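Local coordinates for cellulosomal scaffoldin adaptor protein B (Acetivibrio cellulolyticus, PDB 3BWZ), which serves as a cellulosomal scaffoldin, whose type II cohesin module, the part described here, probably binds the dockerin of a partner protein during cellulosome assembly, at residues Ala46-Thr52 / Val116-Lys122; Ile7-Leu11 / Ser127-Glu131; Met63-Gly67 / Val113-Lys117. One frame throughout, in Å; residues are numbered along the deposited sequence.

Interaction 1 (Ala46-Thr52 / Val116-Lys122)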
ATOM      1  N   ALA A  46      -7.947   7.642  14.852  1.00  9.82           N
ATOM      2  CA  ALA A  46      -7.671   8.172  16.191  1.00 10.80           C
ATOM      3  C   ALA A  46      -6.219   7.936  16.589  1.00  9.88           C
ATOM      4  O   ALA A  46      -5.707   8.606  17.485  1.00 11.49           O
ATOM      5  CB  ALA A  46      -8.605   7.564  17.253  1.00 12.33           C
ATOM      6  N   VAL A  47      -5.586   6.949  15.974  1.00  8.87           N
ATOM      7  CA  VAL A  47      -4.263   6.498  16.406  1.00  8.45           C
ATOM      8  C   VAL A  47      -3.147   6.917  15.466  1.00  7.66           C
ATOM      9  O   VAL A  47      -2.068   7.262  15.928  1.00  8.29           O
ATOM     10  CB  VAL A  47      -4.271   4.973  16.625  1.00  9.50           C
ATOM     11  CG1 VAL A  47      -2.897   4.478  17.091  1.00 10.07           C
ATOM     12  CG2 VAL A  47      -5.333   4.584  17.653  1.00 11.54           C
ATOM     13  N   LEU A  48      -3.408   6.857  14.162  1.00  7.49           N
ATOM     14  CA  LEU A  48      -2.403   7.126  13.138  1.00  7.16           C
ATOM     15  C   LEU A  48      -2.940   8.147  12.154  1.00  7.04           C
ATOM     16  O   LEU A  48      -4.141   8.145  11.854  1.00  8.15           O
ATOM     17  CB  LEU A  48      -2.063   5.853  12.354  1.00  7.38           C
ATOM     18  CG  LEU A  48      -1.476   4.680  13.156  1.00  8.22           C
ATOM     19  CD1 LEU A  48      -1.239   3.507  12.212  1.00  8.71           C
ATOM     20  CD2 LEU A  48      -0.193   5.063  13.912  1.00  8.98           C
ATOM     21  N   GLN A  49      -2.039   8.954  11.598  1.00  7.01           N
ATOM     22  CA  GLN A  49      -2.407   9.946  10.576  1.00  6.94           C
ATOM     23  C   GLN A  49      -1.468   9.820   9.391  1.00  6.83           C
ATOM     24  O   GLN A  49      -0.261   9.955   9.558  1.00  7.13           O
ATOM     25  CB  GLN A  49      -2.283  11.354  11.123  1.00  7.80           C
ATOM     26  CG  GLN A  49      -2.589  12.429  10.096  1.00  8.04           C
ATOM     27  CD  GLN A  49      -2.416  13.834  10.603  1.00  9.37           C
ATOM     28  OE1 GLN A  49      -3.184  14.761  10.233  1.00 13.64           O
ATOM     29  NE2 GLN A  49      -1.459  14.015  11.440  1.00  9.39           N
ATOM     30  N   PRO A  50      -1.991   9.589   8.166  1.00  6.64           N
ATOM     31  CA  PRO A  50      -1.094   9.467   7.018  1.00  6.63           C
ATOM     32  C   PRO A  50      -0.519  10.833   6.646  1.00  7.24           C
ATOM     33  O   PRO A  50      -1.252  11.841   6.573  1.00  7.65           O
ATOM     34  CB  PRO A  50      -2.008   8.894   5.923  1.00  8.05           C
ATOM     35  CG  PRO A  50      -3.362   9.341   6.293  1.00  9.36           C
ATOM     36  CD  PRO A  50      -3.399   9.377   7.785  1.00  7.45           C
ATOM     37  N   VAL A  51       0.780  10.854   6.383  1.00  7.07           N
ATOM     38  CA  VAL A  51       1.537  12.043   6.044  1.00  7.64           C
ATOM     39  C   VAL A  51       2.456  11.724   4.872  1.00  7.85           C
ATOM     40  O   VAL A  51       2.906  10.593   4.698  1.00  8.21           O
ATOM     41  CB  VAL A  51       2.367  12.559   7.237  1.00  8.72           C
ATOM     42  CG1 VAL A  51       1.435  12.989   8.370  1.00  9.57           C
ATOM     43  CG2 VAL A  51       3.403  11.532   7.706  1.00 10.59           C
ATOM     44  N   THR A  52       2.734  12.737   4.065  1.00  8.06           N
ATOM     45  CA  THR A  52       3.673  12.606   2.950  1.00  8.58           C
ATOM     46  C   THR A  52       5.105  12.499   3.466  1.00  9.93           C
ATOM     47  O   THR A  52       5.403  12.730   4.640  1.00 11.17           O
ATOM     48  CB  THR A  52       3.560  13.792   2.005  1.00  9.52           C
ATOM     49  OG1 THR A  52       4.111  14.948   2.660  1.00 10.40           O
ATOM     50  CG2 THR A  52       2.121  14.025   1.547  1.00 10.78           C
ATOM     51  N   VAL A 116       3.270   4.342   2.547  1.00  7.34           N
ATOM     52  CA  VAL A 116       2.397   5.229   3.314  1.00  6.73           C
ATOM     53  C   VAL A 116       3.051   5.439   4.662  1.00  6.83           C
ATOM     54  O   VAL A 116       3.256   4.496   5.417  1.00  7.63           O
ATOM     55  CB  VAL A 116       0.954   4.682   3.485  1.00  7.68           C
ATOM     56  CG1 VAL A 116       0.120   5.702   4.285  1.00  9.68           C
ATOM     57  CG2 VAL A 116       0.338   4.403   2.138  1.00 10.36           C
ATOM     58  N   LYS A 117       3.359   6.697   4.967  1.00  6.85           N
ATOM     59  CA  LYS A 117       3.897   7.077   6.250  1.00  7.09           C
ATOM     60  C   LYS A 117       2.759   7.513   7.164  1.00  6.83           C
ATOM     61  O   LYS A 117       1.850   8.211   6.750  1.00  7.90           O
ATOM     62  CB  LYS A 117       4.921   8.180   6.070  1.00  7.91           C
ATOM     63  CG  LYS A 117       6.178   7.660   5.395  1.00  9.06           C
ATOM     64  CD  LYS A 117       7.113   8.777   4.985  1.00 11.12           C
ATOM     65  CE  LYS A 117       8.404   8.245   4.458  1.00 12.28           C
ATOM     66  NZ  LYS A 117       9.286   7.734   5.536  1.00 16.00           N
ATOM     67  N   PHE A 118       2.874   7.125   8.427  1.00  6.72           N
ATOM     68  CA  PHE A 118       1.895   7.455   9.447  1.00  7.08           C
ATOM     69  C   PHE A 118       2.549   8.111  10.638  1.00  7.50           C
ATOM     70  O   PHE A 118       3.513   7.588  11.192  1.00  8.10           O
ATOM     71  CB  PHE A 118       1.140   6.213   9.939  1.00  7.77           C
ATOM     72  CG  PHE A 118       0.253   5.573   8.924  1.00  7.76           C
ATOM     73  CD1 PHE A 118       0.692   4.493   8.168  1.00  7.76           C
ATOM     74  CD2 PHE A 118      -1.041   6.012   8.749  1.00  7.50           C
ATOM     75  CE1 PHE A 118      -0.145   3.905   7.251  1.00  9.02           C
ATOM     76  CE2 PHE A 118      -1.882   5.416   7.841  1.00  8.50           C
ATOM     77  CZ  PHE A 118      -1.429   4.359   7.103  1.00  8.68           C
ATOM     78  N   LYS A 119       1.999   9.243  11.050  1.00  7.21           N
ATOM     79  CA  LYS A 119       2.358   9.868  12.317  1.00  7.50           C
ATOM     80  C   LYS A 119       1.566   9.214  13.438  1.00  6.82           C
ATOM     81  O   LYS A 119       0.347   9.046  13.332  1.00  7.51           O
ATOM     82  CB  LYS A 119       2.066  11.362  12.234  1.00  8.81           C
ATOM     83  CG  LYS A 119       2.340  12.286  13.416  0.50  9.12           C
ATOM     84  CD  LYS A 119       1.525  13.622  13.280  0.50 10.25           C
ATOM     85  CE  LYS A 119       1.747  14.373  11.968  0.50 10.60           C
ATOM     86  NZ  LYS A 119       0.806  15.549  11.802  0.50 10.04           N
ATOM     87  N   VAL A 120       2.254   8.866  14.526  1.00  7.64           N
ATOM     88  CA  VAL A 120       1.619   8.235  15.671  1.00  7.55           C
ATOM     89  C   VAL A 120       0.994   9.312  16.560  1.00  7.58           C
ATOM     90  O   VAL A 120       1.703  10.117  17.179  1.00  9.06           O
ATOM     91  CB  VAL A 120       2.633   7.393  16.483  1.00  8.06           C
ATOM     92  CG1 VAL A 120       1.960   6.789  17.706  1.00  9.86           C
ATOM     93  CG2 VAL A 120       3.254   6.312  15.574  1.00  9.35           C
ATOM     94  N   LEU A 121      -0.329   9.312  16.607  1.00  7.66           N
ATOM     95  CA  LEU A 121      -1.078  10.272  17.429  1.00  8.42           C
ATOM     96  C   LEU A 121      -1.206   9.809  18.879  1.00  8.83           C
ATOM     97  O   LEU A 121      -1.190  10.631  19.801  1.00  9.55           O
ATOM     98  CB  LEU A 121      -2.487  10.484  16.872  1.00  8.43           C
ATOM     99  CG  LEU A 121      -2.555  10.931  15.406  1.00  8.43           C
ATOM    100  CD1 LEU A 121      -4.019  11.129  14.961  1.00 11.07           C
ATOM    101  CD2 LEU A 121      -1.715  12.181  15.157  1.00 11.41           C
ATOM    102  N   LYS A 122      -1.400   8.503  19.049  1.00  9.21           N
ATOM    103  CA  LYS A 122      -1.649   7.880  20.356  1.00 10.20           C
ATOM    104  C   LYS A 122      -0.853   6.607  20.460  1.00 10.01           C
ATOM    105  O   LYS A 122      -0.721   5.884  19.476  1.00 10.56           O
ATOM    106  CB  LYS A 122      -3.143   7.539  20.531  1.00 11.66           C
ATOM    107  CG  LYS A 122      -4.071   8.700  20.381  1.00 13.30           C
ATOM    108  CD  LYS A 122      -5.518   8.325  20.702  1.00 15.82           C
ATOM    109  CE  LYS A 122      -5.768   8.078  22.171  1.00 22.87           C
ATOM    110  NZ  LYS A 122      -5.524   9.298  22.992  1.00 25.51           N
TER
HETATM  111  O   HOH W   1       3.252   8.702   2.792  1.00  8.60           O
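Strand 48-51 runs antiparallel to strand 116-120, the axes crossing at 137° and approaching to 4.3 Å, and side chains of paired residues lie side by side on each face. On the face carrying Leu-48, Pro-50, Phe-118 and Val-120 the Phe-118 ring is the main bump, against Leu-48 and Pro-50: Leu-48 CB lies 3.8 Å from Phe-118 CD2, Pro-50 CB lies 4.0 Å from Phe-118 CE2, and Leu-48 CD1 rests over a ring face. Leu-48 CD2 meets Val-120 CG2 at 4.0 Å. On the face carrying Val-51, Lys-117 and Lys-119, Val-51 fills the hollow between the lysine stems, with CG2 4.0 Å from Lys-117 CB and CG1 3.9 Å from Lys-119 CE.

Backbone hydrogen bonds hold this fit: Gln-49 N to Lys-119 O (3.0 Å), Lys-119 N to Gln-49 O (2.8 Å) and Val-51 N to Lys-117 O (2.9 Å). Beyond them the strands part, and a water bridges Val-51 O (2.7 Å) and Lys-117 N (3.0 Å). At the other end Val-47 O accepts a hydrogen bond from Leu-121 N (2.8 Å). Leu-48 and Phe-118 continue onto Ile-128, making this an antiparallel strand pair whose buried face packs into the cohesin jelly-roll β-sandwich.

Interaction 2 (Ile7-Leu11 / Ser127-Glu131)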
ATOM      1  N   ILE A   7       1.669 -10.168  -1.475  1.00  7.69           N
ATOM      2  CA  ILE A   7       1.716  -8.732  -1.201  1.00  7.11           C
ATOM      3  C   ILE A   7       1.616  -8.600   0.309  1.00  6.99           C
ATOM      4  O   ILE A   7       0.864  -9.344   0.952  1.00  8.13           O
ATOM      5  CB  ILE A   7       0.608  -7.965  -1.946  1.00  7.46           C
ATOM      6  CG1 ILE A   7       0.739  -6.454  -1.706  1.00  7.28           C
ATOM      7  CG2 ILE A   7      -0.780  -8.487  -1.611  1.00  8.27           C
ATOM      8  CD1 ILE A   7      -0.137  -5.609  -2.647  1.00  8.87           C
ATOM      9  N   GLU A   8       2.383  -7.676   0.879  1.00  7.35           N
ATOM     10  CA  GLU A   8       2.495  -7.512   2.317  1.00  7.57           C
ATOM     11  C   GLU A   8       2.597  -6.055   2.676  1.00  6.92           C
ATOM     12  O   GLU A   8       3.263  -5.281   1.992  1.00  8.19           O
ATOM     13  CB  GLU A   8       3.746  -8.240   2.843  1.00  8.47           C
ATOM     14  CG  GLU A   8       3.883  -8.228   4.376  1.00  9.88           C
ATOM     15  CD  GLU A   8       5.007  -9.080   4.929  1.00 11.28           C
ATOM     16  OE1 GLU A   8       5.750  -9.678   4.155  1.00 14.33           O
ATOM     17  OE2 GLU A   8       5.137  -9.128   6.176  1.00 13.83           O
ATOM     18  N   ILE A   9       2.023  -5.689   3.813  1.00  6.81           N
ATOM     19  CA  ILE A   9       2.260  -4.392   4.430  1.00  6.72           C
ATOM     20  C   ILE A   9       3.360  -4.568   5.472  1.00  7.35           C
ATOM     21  O   ILE A   9       3.185  -5.287   6.429  1.00  8.70           O
ATOM     22  CB  ILE A   9       1.006  -3.809   5.086  1.00  7.61           C
ATOM     23  CG1 ILE A   9      -0.171  -3.798   4.117  1.00  9.63           C
ATOM     24  CG2 ILE A   9       1.292  -2.444   5.682  1.00  8.74           C
ATOM     25  CD1 ILE A   9      -1.512  -3.364   4.758  1.00  9.74           C
ATOM     26  N   VAL A  10       4.494  -3.925   5.236  1.00  7.55           N
ATOM     27  CA  VAL A  10       5.705  -4.068   6.015  1.00  9.07           C
ATOM     28  C   VAL A  10       6.010  -2.755   6.718  1.00  8.12           C
ATOM     29  O   VAL A  10       6.138  -1.746   6.058  1.00  9.70           O
ATOM     30  CB  VAL A  10       6.916  -4.508   5.087  1.00  9.99           C
ATOM     31  CG1 VAL A  10       8.209  -4.641   5.877  1.00 12.90           C
ATOM     32  CG2 VAL A  10       6.572  -5.825   4.377  1.00 12.15           C
ATOM     33  N   LEU A  11       6.164  -2.762   8.035  1.00  8.22           N
ATOM     34  CA  LEU A  11       6.531  -1.544   8.766  1.00  8.22           C
ATOM     35  C   LEU A  11       8.014  -1.497   9.072  1.00  8.24           C
ATOM     36  O   LEU A  11       8.653  -2.523   9.310  1.00 10.38           O
ATOM     37  CB  LEU A  11       5.777  -1.458  10.093  1.00  9.35           C
ATOM     38  CG  LEU A  11       4.271  -1.626   9.985  1.00 10.18           C
ATOM     39  CD1 LEU A  11       3.617  -1.401  11.362  1.00 11.01           C
ATOM     40  CD2 LEU A  11       3.668  -0.756   8.932  1.00  9.64           C
ATOM     41  N   SER A 127      -3.663  -1.568  14.079  1.00  7.81           N
ATOM     42  CA  SER A 127      -3.444  -2.309  12.840  1.00  8.21           C
ATOM     43  C   SER A 127      -3.557  -1.438  11.606  1.00  7.39           C
ATOM     44  O   SER A 127      -4.430  -0.564  11.532  1.00  8.81           O
ATOM     45  CB  SER A 127      -4.493  -3.404  12.714  1.00  9.86           C
ATOM     46  OG  SER A 127      -4.295  -4.343  13.736  1.00 11.51           O
ATOM     47  N   ILE A 128      -2.705  -1.712  10.620  1.00  7.39           N
ATOM     48  CA  ILE A 128      -2.807  -1.156   9.287  1.00  7.20           C
ATOM     49  C   ILE A 128      -3.136  -2.355   8.401  1.00  7.19           C
ATOM     50  O   ILE A 128      -2.355  -3.302   8.308  1.00  7.91           O
ATOM     51  CB  ILE A 128      -1.483  -0.459   8.856  1.00  7.74           C
ATOM     52  CG1 ILE A 128      -1.147   0.703   9.818  1.00  8.17           C
ATOM     53  CG2 ILE A 128      -1.594   0.063   7.427  1.00  9.87           C
ATOM     54  CD1 ILE A 128       0.334   1.066   9.780  1.00  9.99           C
ATOM     55  N   SER A 129      -4.292  -2.320   7.757  1.00  8.28           N
ATOM     56  CA  SER A 129      -4.807  -3.473   7.050  1.00  8.25           C
ATOM     57  C   SER A 129      -5.125  -3.152   5.600  1.00  7.58           C
ATOM     58  O   SER A 129      -5.189  -1.985   5.203  1.00  8.36           O
ATOM     59  CB  SER A 129      -6.090  -3.980   7.668  1.00 10.84           C
ATOM     60  OG  SER A 129      -7.017  -2.980   7.864  0.50 10.72           O
ATOM     61  N   PHE A 130      -5.332  -4.212   4.817  1.00  8.56           N
ATOM     62  CA  PHE A 130      -6.077  -4.095   3.565  1.00  8.17           C
ATOM     63  C   PHE A 130      -7.443  -4.668   3.850  1.00  9.06           C
ATOM     64  O   PHE A 130      -7.562  -5.645   4.583  1.00 11.97           O
ATOM     65  CB  PHE A 130      -5.474  -4.935   2.460  1.00  9.86           C
ATOM     66  CG  PHE A 130      -4.145  -4.471   1.962  1.00  9.51           C
ATOM     67  CD1 PHE A 130      -3.104  -5.367   1.803  1.00 11.47           C
ATOM     68  CD2 PHE A 130      -3.980  -3.178   1.508  1.00  9.82           C
ATOM     69  CE1 PHE A 130      -1.906  -4.987   1.272  1.00 13.30           C
ATOM     70  CE2 PHE A 130      -2.761  -2.773   0.983  1.00 12.30           C
ATOM     71  CZ  PHE A 130      -1.719  -3.700   0.860  1.00 12.36           C
ATOM     72  N   GLU A 131      -8.492  -4.094   3.266  1.00  8.97           N
ATOM     73  CA  GLU A 131      -9.882  -4.508   3.549  0.50  9.99           C
ATOM     74  C   GLU A 131     -10.703  -4.543   2.268  1.00  9.64           C
ATOM     75  O   GLU A 131     -10.584  -3.640   1.442  1.00  9.02           O
ATOM     76  CB  GLU A 131     -10.528  -3.539   4.545  0.50 11.02           C
ATOM     77  CG  GLU A 131      -9.984  -3.684   5.978  0.50 14.79           C
ATOM     78  CD  GLU A 131     -10.966  -3.197   7.048  0.50 16.63           C
ATOM     79  OE1 GLU A 131     -10.984  -3.781   8.151  0.50 26.29           O
ATOM     80  OE2 GLU A 131     -11.729  -2.239   6.789  0.50 21.82           O
TER
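This is an apolar contact between facing layers of the β-sandwich, buried near the middle of the cohesin module. Strand 6-11 pairs with strand 21-29 on one side and strand 158-165 on the other, whereas strand 126-130 pairs with strand 34-42 in the opposing layer. The broken strand 158-165 bonds to both strands of the contact and so joins the layers along one edge. The segments run nearly antiparallel, at 162°, but their axes come no closer than 8.3 Å and the nearest CA atoms, those of Ile-9 and Ser-129, are 7.6 Å apart. That is a side-chain spacing, too wide for backbone pairing.

Alternation supplies the packing: Ile-7, Ile-9 and Leu-11 point toward the other strand, as do Ile-128 and Phe-130, while Glu-8 and Ser-129 point away. Ile-9 is central. Its CD1 stands 3.7 Å from the centroid of the Phe-130 ring and only 5° off the normal, a CH-pi contact, and its CG1 comes within 3.5 Å of Phe-130 CE1. Ile-9 CG2 also touches Ile-128 CG2 at 4.2 Å. Flanking it, Ile-7 CG1 lies 4.2 Å from Phe-130 CE1, and Leu-11 CD2 meets Ile-128 CD1 at 3.9 Å. Leu-39 and Met-41 of strand 34-42 extend the cluster, Leu-39 against Ile-7 and Met-41 against Ile-128 and Phe-130.

With aliphatic groups and one aromatic face meeting, and without a polar bond between the segments, cohesion here probably rests on dispersion and the exclusion of water.

Interaction 3 (Met63-Gly67 / Val113-Lys117); sequences MPGAG and VAVVK. With NO3 (nitrate ion), chain B.
Two backbone hydrogen bonds define the contact: Gly-65 N donates to Val-115 O (2.8 Å, 136° at the hydrogen) and Val-115 N donates to Gly-65 O (3.0 Å, 156°). They make Gly-65 and Val-115 an antiparallel hydrogen-bonded pair with CA atoms 4.9 Å apart. Ala-66 N donates to O3 of a nitrate ion, probably from the crystallisation liquor, at 2.9 Å; Ser-53 OG binds the same ion. A CA-H...O contact joins Ala-114 CA and Gly-65 O (3.3 Å).

Pro-64, Gly-65 and Ala-66 are extended (phi/psi -55/160, -70/160 and -62/149), and Gly-67 is at -111/-149. Val-113 departs from the extended form at -78/-29; Ala-114 is stretched at -169/161, followed by Val-115 at -130/135 and Val-116 at -121/120, both valines with chi1 t. The touching parts run 134° apart. CA atoms of Pro-64 and Val-116 are 5.3 Å apart, those of Gly-67 and Ala-114 only 4.4 Å; a CB on Gly-67 would come 3.1 Å from Ala-114 N.

Packing centres on the Pro-64 ring (C-gamma exo), whose CB lies 3.9 Å from Ala-114 CB and 3.8 Å from Val-116 CG2, with Phe-91 also against it. Strand 65-66 is a short edge addition to strand 111-120 of the cohesin β-sandwich, held by one backbone pair and the apolar contacts of buried Pro-64, the absence of a side chain at Gly-67 permitting the close approach to Ala-114.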
ATOM      1  N   MET A  63      -1.944  10.823  -2.986  1.00  7.74           N
ATOM      2  CA  MET A  63      -1.437   9.533  -3.357  0.50  7.76           C
ATOM      3  C   MET A  63      -0.317   9.089  -2.387  1.00  8.01           C
ATOM      4  O   MET A  63       0.454   9.908  -1.921  1.00  9.12           O
ATOM      5  CB  MET A  63      -0.923   9.668  -4.788  0.50  9.25           C
ATOM      6  CG  MET A  63      -0.555   8.411  -5.469  0.50  7.13           C
ATOM      7  SD  MET A  63      -2.024   7.489  -5.934  0.50  6.54           S
ATOM      8  CE  MET A  63      -1.278   5.899  -6.297  0.50  8.72           C
ATOM      9  N   PRO A  64      -0.201   7.782  -2.116  1.00  7.59           N
ATOM     10  CA  PRO A  64       0.970   7.273  -1.404  1.00  7.84           C
ATOM     11  C   PRO A  64       2.279   7.660  -2.073  1.00  7.32           C
ATOM     12  O   PRO A  64       2.322   7.990  -3.258  1.00  8.55           O
ATOM     13  CB  PRO A  64       0.750   5.757  -1.419  1.00  8.06           C
ATOM     14  CG  PRO A  64      -0.730   5.633  -1.445  1.00 11.41           C
ATOM     15  CD  PRO A  64      -1.142   6.695  -2.411  1.00  8.91           C
ATOM     16  N   GLY A  65       3.343   7.612  -1.300  1.00  8.22           N
ATOM     17  CA  GLY A  65       4.662   7.878  -1.818  1.00  8.70           C
ATOM     18  C   GLY A  65       5.182   6.804  -2.746  1.00  8.16           C
ATOM     19  O   GLY A  65       4.729   5.647  -2.746  1.00  7.88           O
ATOM     20  N   ALA A  66       6.166   7.206  -3.543  1.00  8.63           N
ATOM     21  CA  ALA A  66       6.816   6.314  -4.487  1.00  9.14           C
ATOM     22  C   ALA A  66       7.493   5.165  -3.751  1.00  8.77           C
ATOM     23  O   ALA A  66       7.993   5.308  -2.643  1.00 10.43           O
ATOM     24  CB  ALA A  66       7.828   7.084  -5.312  1.00 12.29           C
ATOM     25  N   GLY A  67       7.539   4.031  -4.410  1.00  9.40           N
ATOM     26  CA  GLY A  67       8.301   2.899  -3.955  1.00  9.28           C
ATOM     27  C   GLY A  67       9.491   2.642  -4.852  1.00  8.90           C
ATOM     28  O   GLY A  67      10.076   3.573  -5.400  1.00 11.32           O
ATOM     29  N   VAL A 113       5.648  -1.234  -4.032  1.00  6.39           N
ATOM     30  CA  VAL A 113       4.796  -0.530  -4.958  1.00  7.23           C
ATOM     31  C   VAL A 113       4.496   0.891  -4.515  1.00  7.01           C
ATOM     32  O   VAL A 113       4.228   1.732  -5.361  1.00  9.68           O
ATOM     33  CB  VAL A 113       3.499  -1.309  -5.261  1.00  9.70           C
ATOM     34  CG1 VAL A 113       3.794  -2.641  -5.893  1.00 13.25           C
ATOM     35  CG2 VAL A 113       2.625  -1.482  -4.095  1.00 11.75           C
ATOM     36  N   ALA A 114       4.481   1.130  -3.210  1.00  6.80           N
ATOM     37  CA  ALA A 114       4.080   2.405  -2.649  1.00  8.09           C
ATOM     38  C   ALA A 114       4.456   2.389  -1.188  1.00  7.31           C
ATOM     39  O   ALA A 114       4.620   1.320  -0.586  1.00  7.27           O
ATOM     40  CB  ALA A 114       2.549   2.594  -2.811  1.00 12.47           C
ATOM     41  N   VAL A 115       4.538   3.589  -0.614  1.00  7.39           N
ATOM     42  CA  VAL A 115       4.828   3.769   0.787  1.00  7.63           C
ATOM     43  C   VAL A 115       3.791   4.717   1.380  1.00  7.19           C
ATOM     44  O   VAL A 115       3.468   5.754   0.793  1.00  9.05           O
ATOM     45  CB  VAL A 115       6.237   4.366   0.926  1.00 11.20           C
ATOM     46  CG1 VAL A 115       6.566   4.752   2.315  1.00 13.59           C
ATOM     47  CG2 VAL A 115       7.268   3.397   0.405  1.00 12.73           C
ATOM     48  N   VAL A 116       3.270   4.342   2.547  1.00  7.34           N
ATOM     49  CA  VAL A 116       2.397   5.229   3.314  1.00  6.73           C
ATOM     50  C   VAL A 116       3.051   5.439   4.662  1.00  6.83           C
ATOM     51  O   VAL A 116       3.256   4.496   5.417  1.00  7.63           O
ATOM     52  CB  VAL A 116       0.954   4.682   3.485  1.00  7.68           C
ATOM     53  CG1 VAL A 116       0.120   5.702   4.285  1.00  9.68           C
ATOM     54  CG2 VAL A 116       0.338   4.403   2.138  1.00 10.36           C
ATOM     55  N   LYS A 117       3.359   6.697   4.967  1.00  6.85           N
ATOM     56  CA  LYS A 117       3.897   7.077   6.250  1.00  7.09           C
ATOM     57  C   LYS A 117       2.759   7.513   7.164  1.00  6.83           C
ATOM     58  O   LYS A 117       1.850   8.211   6.750  1.00  7.90           O
ATOM     59  CB  LYS A 117       4.921   8.180   6.070  1.00  7.91           C
ATOM     60  CG  LYS A 117       6.178   7.660   5.395  1.00  9.06           C
ATOM     61  CD  LYS A 117       7.113   8.777   4.985  1.00 11.12           C
ATOM     62  CE  LYS A 117       8.404   8.245   4.458  1.00 12.28           C
ATOM     63  NZ  LYS A 117       9.286   7.734   5.536  1.00 16.00           N
TER
HETATM   64  N   NO3 B 182       7.395  10.770  -2.484  1.00 13.40           N
HETATM   65  O1  NO3 B 182       8.312  10.256  -1.567  1.00 28.06           O
HETATM   66  O2  NO3 B 182       6.534  11.768  -2.047  1.00 21.66           O
HETATM   67  O3  NO3 B 182       7.073   9.996  -3.614  1.00 19.54           O

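How the interactions relate
Strand 111-120 is common to interactions 1 and 3, which share Val-116 and Lys-117: strand 65-66 pairs near its middle, at Val-115, and strand 48-51 toward its end, with their centres about 14 Å apart. The centre of interaction 2 is about 14 Å from that of interaction 1 and about 13 Å from that of interaction 3. It touches interaction 1, Leu-48 CD1 reaching Ile-128 CG1 at 3.7 Å and Phe-118 CD1 reaching Ile-128 CD1 at 3.8 Å, but not interaction 3. Along the chain both others nest within the loop closed by interaction 2. Two short strands thus line one long strand, while the interlayer contact ties early and late parts of the module together.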